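Local coordinates for protein sulfoquinovosidase (PDB 5AEG) that hydrolyses sulfoquinovosyl diacylglycerides and simple sulfoquinovosides, releasing sulfoquinovose for use as a source of carbon and sulfur, at residues C38-S43 and K64-D69; F136-L141 and T602-Y607; M303-W308 and K342-E347. All coordinates share one frame; numbering follows the deposited sequence.

Interaction 1: residues C38-S43 and K64-D69; sequences CLWIGS and KIALTD
W40 and A66 pair across a beta hairpin formed by strands 39-49 and 56-74, in the antiparallel beta framework of the N-terminal, galactose mutarotase-like region of this family 31 glycoside hydrolase. The two short strand pieces run at 152°, close to antiparallel. Three main-chain bonds fix the register: I41 and I65 form a hydrogen-bonded pair, I65 N reaching I41 O at 2.8 Å and I41 N reaching I65 O at 3.0 Å, and L67 N donates to L39 O. W40 with A66 and G42 with K64 are non-hydrogen-bonded pairs, and beside the first of these W40 CA lies 3.2 Å from I65 O, a CA-H...O contact.

Side chains sort onto two faces. On the face of I41 and I65, L67 CD1 reaches I41 CG2 at 3.9 Å, and the two side chains meet nearly perpendicularly; L39 CD2 lies alongside the same L67 methyl. F83 touches L39 and L67, and I89 touches I41 and L67, so the cluster extends onto strands 79-85 and 89-97.

On the other face, the W40 indole is sandwiched. A66 CB makes a CH-pi contact 3.8 Å from the centroid of the W40 five-membered ring. From the opposite face, the extended K64 chain brings NZ over that W40 ring in a cation-pi contact, 4.8 Å from its centroid and 11° off the ring normal.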
loop_
_atom_site.group_PDB
_atom_site.type_symbol
_atom_site.label_atom_id
_atom_site.label_comp_id
_atom_site.label_asym_id
_atom_site.label_seq_id
_atom_site.Cartn_x
_atom_site.Cartn_y
_atom_site.Cartn_z
ATOM N N CYS A 38 25.581 13.451 15.240
ATOM C CA CYS A 38 24.722 12.729 14.383
ATOM C C CYS A 38 23.812 11.859 15.203
ATOM O O CYS A 38 22.823 11.318 14.646
ATOM C CB CYS A 38 25.518 11.867 13.431
ATOM S SG CYS A 38 26.333 10.376 14.010
ATOM N N LEU A 39 24.076 11.739 16.522
ATOM C CA LEU A 39 23.307 10.756 17.331
ATOM C C LEU A 39 22.883 11.248 18.669
ATOM O O LEU A 39 23.662 11.906 19.370
ATOM C CB LEU A 39 24.038 9.458 17.426
ATOM C CG LEU A 39 23.532 8.329 18.288
ATOM C CD1 LEU A 39 22.248 7.686 17.721
ATOM C CD2 LEU A 39 24.550 7.243 18.421
ATOM N N TRP A 40 21.567 11.065 18.961
ATOM C CA TRP A 40 20.994 11.298 20.263
ATOM C C TRP A 40 20.305 10.006 20.710
ATOM O O TRP A 40 19.747 9.257 19.900
ATOM C CB TRP A 40 19.927 12.436 20.266
ATOM C CG TRP A 40 20.317 13.823 19.975
ATOM C CD1 TRP A 40 20.270 14.837 20.825
ATOM C CD2 TRP A 40 20.765 14.364 18.719
ATOM N NE1 TRP A 40 20.627 16.009 20.219
ATOM C CE2 TRP A 40 20.990 15.739 18.923
ATOM C CE3 TRP A 40 21.024 13.811 17.465
ATOM C CZ2 TRP A 40 21.447 16.597 17.917
ATOM C CZ3 TRP A 40 21.474 14.633 16.446
ATOM C CH2 TRP A 40 21.646 16.030 16.662
ATOM N N ILE A 41 20.384 9.690 22.008
ATOM C CA ILE A 41 19.632 8.614 22.593
ATOM C C ILE A 41 18.881 9.111 23.846
ATOM O O ILE A 41 19.169 10.145 24.408
ATOM C CB ILE A 41 20.471 7.367 22.886
ATOM C CG1 ILE A 41 21.470 7.573 24.059
ATOM C CG2 ILE A 41 21.300 7.025 21.664
ATOM C CD1 ILE A 41 22.111 6.257 24.539
ATOM N N GLY A 42 17.954 8.309 24.305
ATOM C CA GLY A 42 17.205 8.694 25.473
ATOM C C GLY A 42 16.110 7.710 25.760
ATOM O O GLY A 42 16.213 6.545 25.467
ATOM N N SER A 43 15.017 8.209 26.296
ATOM C CA SER A 43 13.949 7.337 26.645
ATOM C C SER A 43 12.599 8.052 26.657
ATOM O O SER A 43 12.486 9.266 26.783
ATOM C CB SER A 43 14.134 6.670 28.024
ATOM O OG SER A 43 14.051 7.696 29.023
ATOM N N LYS A 64 16.408 13.080 26.156
ATOM C CA LYS A 64 16.984 13.093 24.837
ATOM C C LYS A 64 18.405 13.724 25.009
ATOM O O LYS A 64 18.526 14.904 25.376
ATOM C CB LYS A 64 16.092 13.955 23.892
ATOM C CG LYS A 64 16.682 14.114 22.536
ATOM C CD LYS A 64 15.874 15.026 21.662
ATOM C CE LYS A 64 16.207 14.697 20.214
ATOM N NZ LYS A 64 15.897 15.820 19.340
ATOM N N ILE A 65 19.428 12.944 24.721
ATOM C CA ILE A 65 20.824 13.331 25.052
ATOM C C ILE A 65 21.710 13.128 23.851
ATOM O O ILE A 65 21.713 12.042 23.272
ATOM C CB ILE A 65 21.394 12.408 26.163
ATOM C CG1 ILE A 65 20.482 12.435 27.361
ATOM C CG2 ILE A 65 22.769 12.908 26.571
ATOM C CD1 ILE A 65 20.582 11.239 28.257
ATOM N N ALA A 66 22.459 14.154 23.504
ATOM C CA ALA A 66 23.335 14.165 22.364
ATOM C C ALA A 66 24.606 13.449 22.746
ATOM O O ALA A 66 25.196 13.772 23.812
ATOM C CB ALA A 66 23.640 15.620 21.980
ATOM N N LEU A 67 24.968 12.431 21.968
ATOM C CA LEU A 67 26.191 11.669 22.156
ATOM C C LEU A 67 27.279 12.349 21.337
ATOM O O LEU A 67 27.591 11.983 20.223
ATOM C CB LEU A 67 26.033 10.200 21.875
ATOM C CG LEU A 67 24.911 9.509 22.600
ATOM C CD1 LEU A 67 25.019 8.016 22.328
ATOM C CD2 LEU A 67 24.915 9.741 24.095
ATOM N N THR A 68 27.863 13.361 21.978
ATOM C CA THR A 68 28.804 14.243 21.322
ATOM C C THR A 68 30.201 13.589 21.133
ATOM O O THR A 68 30.953 13.931 20.186
ATOM C CB THR A 68 28.976 15.493 22.137
ATOM O OG1 THR A 68 29.355 15.123 23.467
ATOM C CG2 THR A 68 27.674 16.329 22.179
ATOM N N ASP A 69 30.542 12.626 21.981
ATOM C CA ASP A 69 31.900 12.053 21.949
ATOM C C ASP A 69 31.927 10.761 21.201
ATOM O O ASP A 69 31.033 9.906 21.344
ATOM C CB ASP A 69 32.406 11.754 23.382
ATOM C CG ASP A 69 32.331 12.942 24.305
ATOM O OD1 ASP A 69 32.257 14.092 23.809
ATOM O OD2 ASP A 69 32.271 12.738 25.546
#

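Interaction 2: residues F136-L141 and T602-Y607; sequences FSYFDL and TLKYQY
S137 and K604 meet where two irregular loops pass each other, the parts that touch being neither helix nor strand; the closest CA atoms, those of F139 and K604, are 5.9 Å apart. No main-chain hydrogen bond joins the loops directly. The junction is interdomain: 136-141 belongs to the galactose mutarotase-like N-terminal domain of the family 31 fold and 602-607 to its C-terminal domain.

One side chain makes the direct polar link. K604 bends at chi3 (68°), which turns CE toward the 136-141 loop, within 3.3 Å of S137 O. K604 NZ then donates to S137 O at 2.7 Å; the C=O...N angle is 153° and the donor lies in the carbonyl plane, consistent with a charge-assisted bond. The Y138 side chain runs beside that of K604 and points the same way, its CD1 3.9 Å from K604 NZ. Within its own loop, K604 CB sits over the centre of the Y605 ring.

Two waters extend the link. Water 2 accepts from D140 N and donates to L603 O. That same L603 O approaches the F139 ring in plane at its edge, 3.5 Å from F139 CD2, while F139 also packs on L491 and M495 of helix 486-495.

S137 OG turns elsewhere, bonding D480 and R157, and F136 touches Q153, a calcium ligand; S137's side chain is about 10 Å from a bound calcium ion, so the junction lies in the neighbourhood of the metal site without contacting the ion. Water 1 completes the bridge: it donates to F136 O at 2.8 Å and accepts from Y605 OH at 2.6 Å.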
loop_
_atom_site.group_PDB
_atom_site.type_symbol
_atom_site.label_atom_id
_atom_site.label_comp_id
_atom_site.label_asym_id
_atom_site.label_seq_id
_atom_site.Cartn_x
_atom_site.Cartn_y
_atom_site.Cartn_z
ATOM N N PHE A 136 -0.377 8.889 0.543
ATOM C CA PHE A 136 -1.528 9.353 -0.230
ATOM C C PHE A 136 -1.624 10.858 -0.447
ATOM O O PHE A 136 -2.409 11.288 -1.293
ATOM C CB PHE A 136 -2.808 8.852 0.500
ATOM C CG PHE A 136 -3.069 7.390 0.402
ATOM C CD1 PHE A 136 -2.527 6.520 1.354
ATOM C CD2 PHE A 136 -3.953 6.871 -0.546
ATOM C CE1 PHE A 136 -2.758 5.178 1.313
ATOM C CE2 PHE A 136 -4.225 5.546 -0.567
ATOM C CZ PHE A 136 -3.608 4.692 0.357
ATOM N N SER A 137 -0.928 11.693 0.345
ATOM C CA SER A 137 -0.910 13.134 0.160
ATOM C C SER A 137 0.364 13.704 -0.470
ATOM O O SER A 137 0.354 14.814 -1.032
ATOM C CB SER A 137 -1.098 13.858 1.519
ATOM O OG SER A 137 -2.374 13.570 2.094
ATOM N N TYR A 138 1.462 12.970 -0.362
ATOM C CA TYR A 138 2.770 13.392 -0.854
ATOM C C TYR A 138 3.369 12.221 -1.594
ATOM O O TYR A 138 3.185 11.055 -1.172
ATOM C CB TYR A 138 3.691 13.808 0.305
ATOM C CG TYR A 138 3.243 15.121 0.905
ATOM C CD1 TYR A 138 3.437 16.319 0.224
ATOM C CD2 TYR A 138 2.522 15.150 2.109
ATOM C CE1 TYR A 138 2.924 17.534 0.739
ATOM C CE2 TYR A 138 2.067 16.331 2.647
ATOM C CZ TYR A 138 2.265 17.513 1.985
ATOM O OH TYR A 138 1.774 18.644 2.578
ATOM N N PHE A 139 4.077 12.503 -2.708
ATOM C CA PHE A 139 4.920 11.464 -3.289
ATOM C C PHE A 139 6.336 11.855 -2.929
ATOM O O PHE A 139 7.009 11.121 -2.160
ATOM C CB PHE A 139 4.672 11.323 -4.819
ATOM C CG PHE A 139 5.615 10.373 -5.512
ATOM C CD1 PHE A 139 6.028 9.153 -4.921
ATOM C CD2 PHE A 139 6.119 10.718 -6.784
ATOM C CE1 PHE A 139 6.948 8.304 -5.547
ATOM C CE2 PHE A 139 7.009 9.875 -7.422
ATOM C CZ PHE A 139 7.398 8.645 -6.821
ATOM N N ASP A 140 6.835 12.968 -3.501
ATOM C CA ASP A 140 8.083 13.567 -2.952
ATOM C C ASP A 140 7.804 13.892 -1.514
ATOM O O ASP A 140 6.942 14.708 -1.214
ATOM C CB ASP A 140 8.429 14.816 -3.686
ATOM C CG ASP A 140 9.748 15.465 -3.211
ATOM O OD1 ASP A 140 10.522 14.926 -2.427
ATOM O OD2 ASP A 140 9.996 16.560 -3.692
ATOM N N LEU A 141 8.556 13.298 -0.580
ATOM C CA LEU A 141 8.350 13.528 0.847
ATOM C C LEU A 141 9.178 14.665 1.450
ATOM O O LEU A 141 9.028 15.069 2.652
ATOM C CB LEU A 141 8.711 12.222 1.587
ATOM C CG LEU A 141 8.045 10.931 1.138
ATOM C CD1 LEU A 141 8.451 9.731 1.934
ATOM C CD2 LEU A 141 6.564 11.058 1.131
ATOM N N THR A 602 8.713 16.335 -9.247
ATOM C CA THR A 602 7.764 16.954 -8.374
ATOM C C THR A 602 6.291 16.608 -8.765
ATOM O O THR A 602 5.399 17.150 -8.182
ATOM C CB THR A 602 7.935 18.492 -8.360
ATOM O OG1 THR A 602 7.761 18.985 -9.656
ATOM C CG2 THR A 602 9.336 18.905 -7.825
ATOM N N LEU A 603 6.104 15.786 -9.783
ATOM C CA LEU A 603 4.798 15.386 -10.230
ATOM C C LEU A 603 4.234 14.379 -9.177
ATOM O O LEU A 603 4.971 13.495 -8.658
ATOM C CB LEU A 603 4.840 14.724 -11.597
ATOM C CG LEU A 603 5.331 15.608 -12.779
ATOM C CD1 LEU A 603 5.465 14.748 -14.012
ATOM C CD2 LEU A 603 4.420 16.775 -13.006
ATOM N N LYS A 604 2.949 14.499 -8.957
ATOM C CA LYS A 604 2.181 13.608 -7.995
ATOM C C LYS A 604 1.023 12.855 -8.637
ATOM O O LYS A 604 0.625 11.790 -8.131
ATOM C CB LYS A 604 1.561 14.520 -6.863
ATOM C CG LYS A 604 2.589 15.301 -6.147
ATOM C CD LYS A 604 2.001 16.364 -5.177
ATOM C CE LYS A 604 1.335 15.635 -4.068
ATOM N NZ LYS A 604 1.219 16.591 -2.926
ATOM N N TYR A 605 0.411 13.439 -9.684
ATOM C CA TYR A 605 -0.931 13.006 -10.198
ATOM C C TYR A 605 -0.877 12.478 -11.674
ATOM O O TYR A 605 -1.894 12.388 -12.336
ATOM C CB TYR A 605 -1.948 14.123 -9.974
ATOM C CG TYR A 605 -2.066 14.498 -8.502
ATOM C CD1 TYR A 605 -2.489 13.540 -7.547
ATOM C CD2 TYR A 605 -1.753 15.778 -8.046
ATOM C CE1 TYR A 605 -2.562 13.848 -6.200
ATOM C CE2 TYR A 605 -1.860 16.108 -6.697
ATOM C CZ TYR A 605 -2.257 15.136 -5.782
ATOM O OH TYR A 605 -2.301 15.465 -4.424
ATOM N N GLN A 606 0.316 12.085 -12.123
ATOM C CA GLN A 606 0.498 11.386 -13.365
ATOM C C GLN A 606 1.613 10.407 -13.280
ATOM O O GLN A 606 2.456 10.445 -12.382
ATOM C CB GLN A 606 0.733 12.429 -14.497
ATOM C CG GLN A 606 1.888 13.303 -14.324
ATOM C CD GLN A 606 2.121 14.195 -15.556
ATOM O OE1 GLN A 606 1.535 15.296 -15.666
ATOM N NE2 GLN A 606 2.840 13.675 -16.524
ATOM N N TYR A 607 1.560 9.446 -14.223
ATOM C CA TYR A 607 2.358 8.292 -14.211
ATOM C C TYR A 607 2.548 7.733 -15.572
ATOM O O TYR A 607 1.842 8.104 -16.494
ATOM C CB TYR A 607 1.834 7.167 -13.269
ATOM C CG TYR A 607 0.482 6.631 -13.622
ATOM C CD1 TYR A 607 -0.712 7.328 -13.247
ATOM C CD2 TYR A 607 0.335 5.439 -14.294
ATOM C CE1 TYR A 607 -1.983 6.829 -13.570
ATOM C CE2 TYR A 607 -0.944 4.944 -14.635
ATOM C CZ TYR A 607 -2.094 5.636 -14.254
ATOM O OH TYR A 607 -3.310 5.067 -14.580
HETATM O O HOH W 1 -2.967 13.462 -2.910
HETATM O O HOH W 2 6.236 14.304 -6.157
#

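Interaction 3: residues M303-W308 and K342-E347; sequences MWNWKW and KDLCEE
N305 holds CG anti to its backbone N (chi1 -165°), which carries CG toward the start of helix 343-351; chi2 (71°) then sets the amide so that OD1 accepts from L344 N at 3.1 Å. The bond is well formed: its N-H...O angle is 160°, and the donor lies in the amide plane on a lone pair of OD1. Water 3 donates to N305 OD1 at 2.7 Å and accepts from C345 N, so one oxygen serves two N-H groups at the start of the helix, one directly and one through water. K342, at the N-cap position, packs its CB 3.3 Å from N305 OD1. An alanine at N305 would probably leave L344 N and water 3 without their acceptor and loosen the hold of the loop on the helix start.

L344 CD1 touches both the main chain and the ring of W306, 3.5 Å from W306 N and 3.9 Å from W306 CD1; W306 N is buried here without a polar partner. Inverse gamma turns centred on W304 and W306 kink the loop on either side of N305. K307 bends at chi3 and chi4 and crosses D343 at about a right angle, forming a salt bridge whose hydrogen bond, K307 NZ to D343 OD2 at 3.4 Å, is long and weak. M303 SD touches K342 CE at 3.9 Å.

The contact belongs to the family 31 TIM-barrel domain and includes W304, a sulfolipid-binding residue; the W306 side chain is about 7 Å from that of the nucleophile D405. W306 NE1 bonds Y337 O, W306 and L344 both touch V338 of strand 337-339, and L344 also packs on V389 of helix 380-395.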
loop_
_atom_site.group_PDB
_atom_site.type_symbol
_atom_site.label_atom_id
_atom_site.label_comp_id
_atom_site.label_asym_id
_atom_site.label_seq_id
_atom_site.Cartn_x
_atom_site.Cartn_y
_atom_site.Cartn_z
ATOM N N MET A 303 -20.646 -10.690 7.579
ATOM C CA MET A 303 -20.564 -11.568 8.730
ATOM C C MET A 303 -19.142 -12.105 8.812
ATOM O O MET A 303 -18.635 -12.813 7.890
ATOM C CB MET A 303 -21.626 -12.705 8.559
ATOM C CG MET A 303 -21.628 -13.825 9.589
ATOM S SD MET A 303 -22.345 -13.259 11.141
ATOM C CE MET A 303 -24.027 -12.862 10.697
ATOM N N TRP A 304 -18.443 -11.818 9.912
ATOM C CA TRP A 304 -17.041 -12.202 9.997
ATOM C C TRP A 304 -16.767 -13.657 10.443
ATOM O O TRP A 304 -16.132 -13.933 11.485
ATOM C CB TRP A 304 -16.268 -11.194 10.860
ATOM C CG TRP A 304 -16.133 -9.816 10.277
ATOM C CD1 TRP A 304 -16.719 -9.327 9.180
ATOM C CD2 TRP A 304 -15.347 -8.761 10.804
ATOM N NE1 TRP A 304 -16.399 -7.994 9.000
ATOM C CE2 TRP A 304 -15.546 -7.641 9.995
ATOM C CE3 TRP A 304 -14.532 -8.642 11.909
ATOM C CZ2 TRP A 304 -14.911 -6.435 10.233
ATOM C CZ3 TRP A 304 -13.910 -7.393 12.141
ATOM C CH2 TRP A 304 -14.083 -6.364 11.290
ATOM N N ASN A 305 -17.292 -14.597 9.688
ATOM C CA ASN A 305 -16.990 -16.001 9.868
ATOM C C ASN A 305 -16.762 -16.598 8.474
ATOM O O ASN A 305 -17.689 -16.678 7.700
ATOM C CB ASN A 305 -18.152 -16.698 10.602
ATOM C CG ASN A 305 -17.738 -18.074 11.130
ATOM O OD1 ASN A 305 -16.974 -18.173 12.073
ATOM N ND2 ASN A 305 -18.113 -19.105 10.433
ATOM N N TRP A 306 -15.540 -17.075 8.241
ATOM C CA TRP A 306 -14.955 -17.291 6.908
ATOM C C TRP A 306 -15.269 -18.703 6.376
ATOM O O TRP A 306 -14.422 -19.572 6.144
ATOM C CB TRP A 306 -13.458 -16.906 6.880
ATOM C CG TRP A 306 -13.195 -15.711 7.695
ATOM C CD1 TRP A 306 -12.343 -15.614 8.757
ATOM C CD2 TRP A 306 -13.724 -14.425 7.507
ATOM N NE1 TRP A 306 -12.362 -14.371 9.282
ATOM C CE2 TRP A 306 -13.243 -13.627 8.574
ATOM C CE3 TRP A 306 -14.668 -13.885 6.620
ATOM C CZ2 TRP A 306 -13.550 -12.318 8.691
ATOM C CZ3 TRP A 306 -14.980 -12.563 6.749
ATOM C CH2 TRP A 306 -14.438 -11.800 7.767
ATOM N N LYS A 307 -16.566 -18.831 6.091
ATOM C CA LYS A 307 -17.105 -20.023 5.507
ATOM C C LYS A 307 -18.316 -19.630 4.676
ATOM O O LYS A 307 -19.078 -18.718 5.060
ATOM C CB LYS A 307 -17.490 -20.917 6.672
ATOM C CG LYS A 307 -17.892 -22.341 6.375
ATOM C CD LYS A 307 -17.615 -23.207 7.641
ATOM C CE LYS A 307 -18.005 -22.609 9.038
ATOM N NZ LYS A 307 -16.951 -22.688 10.127
ATOM N N TRP A 308 -18.525 -20.319 3.573
ATOM C CA TRP A 308 -19.641 -20.025 2.631
ATOM C C TRP A 308 -20.966 -20.126 3.358
ATOM O O TRP A 308 -21.191 -21.078 4.065
ATOM C CB TRP A 308 -19.597 -21.005 1.428
ATOM C CG TRP A 308 -20.829 -21.113 0.682
ATOM C CD1 TRP A 308 -21.673 -20.139 0.343
ATOM C CD2 TRP A 308 -21.413 -22.321 0.226
ATOM N NE1 TRP A 308 -22.736 -20.636 -0.334
ATOM C CE2 TRP A 308 -22.611 -21.977 -0.430
ATOM C CE3 TRP A 308 -21.022 -23.665 0.284
ATOM C CZ2 TRP A 308 -23.485 -22.944 -1.035
ATOM C CZ3 TRP A 308 -21.880 -24.658 -0.358
ATOM C CH2 TRP A 308 -23.101 -24.261 -0.998
ATOM N N LYS A 342 -19.568 -16.918 16.528
ATOM C CA LYS A 342 -19.592 -17.917 15.435
ATOM C C LYS A 342 -18.531 -18.926 15.635
ATOM O O LYS A 342 -17.694 -18.783 16.537
ATOM C CB LYS A 342 -19.481 -17.203 14.047
ATOM C CG LYS A 342 -20.659 -16.262 13.826
ATOM C CD LYS A 342 -21.872 -17.117 13.409
ATOM C CE LYS A 342 -23.151 -16.316 13.375
ATOM N NZ LYS A 342 -24.247 -17.261 13.178
ATOM N N ASP A 343 -18.538 -19.916 14.758
ATOM C CA ASP A 343 -17.811 -21.179 14.863
ATOM C C ASP A 343 -16.336 -21.016 14.954
ATOM O O ASP A 343 -15.679 -21.669 15.779
ATOM C CB ASP A 343 -17.974 -21.974 13.549
ATOM C CG ASP A 343 -19.298 -22.610 13.407
ATOM O OD1 ASP A 343 -20.076 -22.596 14.407
ATOM O OD2 ASP A 343 -19.540 -23.127 12.277
ATOM N N LEU A 344 -15.761 -20.231 14.014
ATOM C CA LEU A 344 -14.290 -20.145 13.993
ATOM C C LEU A 344 -13.728 -19.587 15.263
ATOM O O LEU A 344 -12.674 -20.057 15.672
ATOM C CB LEU A 344 -13.707 -19.310 12.818
ATOM C CG LEU A 344 -14.030 -19.867 11.449
ATOM C CD1 LEU A 344 -13.460 -18.952 10.355
ATOM C CD2 LEU A 344 -13.429 -21.262 11.254
ATOM N N CYS A 345 -14.356 -18.581 15.845
ATOM C CA CYS A 345 -13.822 -17.943 17.056
ATOM C C CYS A 345 -13.923 -18.929 18.239
ATOM O O CYS A 345 -13.064 -18.920 19.127
ATOM C CB CYS A 345 -14.616 -16.685 17.424
ATOM S SG CYS A 345 -13.828 -15.631 18.701
ATOM N N GLU A 346 -14.988 -19.741 18.261
ATOM C CA GLU A 346 -15.152 -20.744 19.356
ATOM C C GLU A 346 -14.006 -21.754 19.267
ATOM O O GLU A 346 -13.316 -22.071 20.244
ATOM C CB GLU A 346 -16.542 -21.400 19.210
ATOM C CG GLU A 346 -16.864 -22.437 20.301
ATOM C CD GLU A 346 -18.119 -23.266 19.987
ATOM O OE1 GLU A 346 -18.912 -22.917 19.050
ATOM O OE2 GLU A 346 -18.314 -24.275 20.703
ATOM N N GLU A 347 -13.764 -22.246 18.067
ATOM C CA GLU A 347 -12.636 -23.108 17.834
ATOM C C GLU A 347 -11.285 -22.495 18.260
ATOM O O GLU A 347 -10.483 -23.116 18.980
ATOM C CB GLU A 347 -12.649 -23.555 16.380
ATOM C CG GLU A 347 -11.489 -24.449 15.984
ATOM C CD GLU A 347 -11.654 -25.075 14.594
ATOM O OE1 GLU A 347 -12.180 -24.411 13.671
ATOM O OE2 GLU A 347 -11.224 -26.231 14.417
HETATM O O HOH W 3 -16.003 -16.799 14.169
#

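Overall arrangement
The three contacts are separate. The centres of interactions 1 and 2 are about 34 Å apart, those of interactions 1 and 3 about 50 Å, and those of interactions 2 and 3 about 41 Å. Interaction 1 closes a local hairpin in the N-terminal beta region before interaction 2 opens. Interaction 2 then spans 460 residues, joining the loop between strands 129-133 and 145-148 to the C-terminal domain, and the whole of interaction 3, within the TIM-barrel domain, falls inside that span. Interactions 2 and 3 lie on opposite sides of the chain's centre. Together they sample a strand pairing remote from the annotated sites, an interdomain junction about 10 Å from a bound calcium ion, and a loop carrying a substrate-binding residue.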